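Local structure of 361aa long hypothetical D-aminopeptidase (Pyrococcus horikoshii, 2DRH) at residues 240-245 / 261-266. The protein is of unknown function but belongs to the peptidase S58 family and probably acts as an aminopeptidase. Numbering follows the deposited sequence.
Sequences IIMIIA and RAIVGL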
loop_
_atom_site.group_PDB
_atom_site.type_symbol
_atom_site.label_atom_id
_atom_site.label_comp_id
_atom_site.label_asym_id
_atom_site.label_seq_id
_atom_site.Cartn_x
_atom_site.Cartn_y
_atom_site.Cartn_z
ATOM N N ILE A 240 1.585 10.625 17.571
ATOM C CA ILE A 240 3.045 10.638 17.691
ATOM C C ILE A 240 3.769 10.545 16.352
ATOM O O ILE A 240 3.384 9.786 15.465
ATOM C CB ILE A 240 3.568 9.498 18.615
ATOM C CG1 ILE A 240 5.107 9.479 18.592
ATOM C CG2 ILE A 240 2.994 8.152 18.176
ATOM C CD1 ILE A 240 5.747 8.439 19.480
ATOM N N ILE A 241 4.822 11.342 16.215
ATOM C CA ILE A 241 5.612 11.348 14.997
ATOM C C ILE A 241 6.997 10.851 15.361
ATOM O O ILE A 241 7.593 11.316 16.332
ATOM C CB ILE A 241 5.733 12.774 14.398
ATOM C CG1 ILE A 241 4.334 13.354 14.122
ATOM C CG2 ILE A 241 6.579 12.734 13.125
ATOM C CD1 ILE A 241 3.485 12.533 13.145
ATOM N N MET A 242 7.503 9.900 14.590
ATOM C CA MET A 242 8.830 9.355 14.849
ATOM C C MET A 242 9.718 9.634 13.656
ATOM O O MET A 242 9.406 9.244 12.534
ATOM C CB MET A 242 8.739 7.849 15.121
ATOM C CG MET A 242 8.098 7.528 16.464
ATOM S SD MET A 242 7.096 6.028 16.475
ATOM C CE MET A 242 5.589 6.688 15.742
ATOM N N ILE A 243 10.817 10.336 13.897
ATOM C CA ILE A 243 11.747 10.666 12.825
ATOM C C ILE A 243 13.019 9.864 13.035
ATOM O O ILE A 243 13.694 10.000 14.057
ATOM C CB ILE A 243 12.090 12.172 12.817
ATOM C CG1 ILE A 243 10.806 12.998 12.697
ATOM C CG2 ILE A 243 13.034 12.493 11.656
ATOM C CD1 ILE A 243 10.018 12.732 11.428
ATOM N N ILE A 244 13.335 9.020 12.065
ATOM C CA ILE A 244 14.520 8.185 12.156
ATOM C C ILE A 244 15.587 8.631 11.165
ATOM O O ILE A 244 15.296 8.924 9.999
ATOM C CB ILE A 244 14.194 6.708 11.861
ATOM C CG1 ILE A 244 12.925 6.281 12.608
ATOM C CG2 ILE A 244 15.381 5.832 12.251
ATOM C CD1 ILE A 244 12.988 6.469 14.096
ATOM N N ALA A 245 16.825 8.685 11.640
ATOM C CA ALA A 245 17.953 9.063 10.794
ATOM C C ALA A 245 19.055 8.028 10.978
ATOM O O ALA A 245 19.223 7.476 12.068
ATOM C CB ALA A 245 18.465 10.449 11.176
ATOM N N ARG A 261 9.932 -0.366 11.834
ATOM C CA ARG A 261 10.536 -0.861 13.058
ATOM C C ARG A 261 10.391 0.116 14.213
ATOM O O ARG A 261 10.511 -0.261 15.386
ATOM C CB ARG A 261 12.012 -1.200 12.800
ATOM C CG ARG A 261 12.194 -2.281 11.738
ATOM C CD ARG A 261 11.364 -3.523 12.082
ATOM N NE ARG A 261 11.563 -4.632 11.151
ATOM C CZ ARG A 261 11.067 -4.689 9.922
ATOM N NH1 ARG A 261 10.328 -3.698 9.448
ATOM N NH2 ARG A 261 11.303 -5.748 9.168
ATOM N N ALA A 262 10.119 1.369 13.883
ATOM C CA ALA A 262 9.928 2.385 14.903
ATOM C C ALA A 262 8.690 2.050 15.737
ATOM O O ALA A 262 8.609 2.411 16.911
ATOM C CB ALA A 262 9.762 3.758 14.253
ATOM N N ILE A 263 7.733 1.353 15.131
ATOM C CA ILE A 263 6.509 0.990 15.837
ATOM C C ILE A 263 6.775 -0.028 16.932
ATOM O O ILE A 263 6.022 -0.117 17.906
ATOM C CB ILE A 263 5.454 0.424 14.873
ATOM C CG1 ILE A 263 5.204 1.427 13.752
ATOM C CG2 ILE A 263 4.148 0.162 15.621
ATOM C CD1 ILE A 263 4.799 2.804 14.248
ATOM N N VAL A 264 7.841 -0.808 16.781
ATOM C CA VAL A 264 8.166 -1.785 17.804
ATOM C C VAL A 264 8.507 -1.033 19.097
ATOM O O VAL A 264 8.067 -1.416 20.183
ATOM C CB VAL A 264 9.358 -2.669 17.383
ATOM C CG1 VAL A 264 9.692 -3.651 18.499
ATOM C CG2 VAL A 264 9.014 -3.430 16.111
ATOM N N GLY A 265 9.275 0.047 18.969
ATOM C CA GLY A 265 9.642 0.837 20.130
ATOM C C GLY A 265 8.420 1.510 20.739
ATOM O O GLY A 265 8.273 1.566 21.956
ATOM N N LEU A 266 7.543 2.027 19.886
ATOM C CA LEU A 266 6.326 2.684 20.343
ATOM C C LEU A 266 5.491 1.722 21.188
ATOM O O LEU A 266 5.115 2.037 22.311
ATOM C CB LEU A 266 5.509 3.163 19.135
ATOM C CG LEU A 266 4.085 3.709 19.333
ATOM C CD1 LEU A 266 4.107 4.873 20.304
ATOM C CD2 LEU A 266 3.510 4.152 17.984
#
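Strand 240-246, helix 252-268 and strand 278-285 form a beta-alpha-beta unit with parallel strands, and residues 240-245 and 261-266 are where the first strand meets its helix. Their axes come within 9.8 Å at 127°, and no hydrogen bond crosses; the contact is mostly apolar, with one sulfur-to-carbonyl approach. Strand alternation turns Ile240, Met242 and Ile244 to the helix, whereas Ile241 packs on Leu134 of strand 132-136. Met242 touches Ala262, Ile263 and Leu266. From CB, pointing toward the helix, CG leaves anti to the carbonyl carbon (chi1 -71°); SD lies 3.9 Å from Ala262 O and 4.1 Å from Ala262 CB, and bends at chi2 and chi3 (-80°) bring CE to 4.0 Å from Leu266 CD2 and 4.2 Å from Ile263 CD1. Leu266 crosses the methionine at about a right angle and meets Ile240 tip to tip, its CD1 standing 4.0 Å from Ile240 CD1. An alanine at Leu266 would remove CG and both methyls and would probably leave Met242 CE and the Ile240 methyls less tightly packed. Phe209 touches Ile240 and Leu266, while Val319 of helix 309-328 adjoins Ile244 and Ala262. Beside Val319, Ile244 CD1 rests 4.2 Å from Ala262 CB.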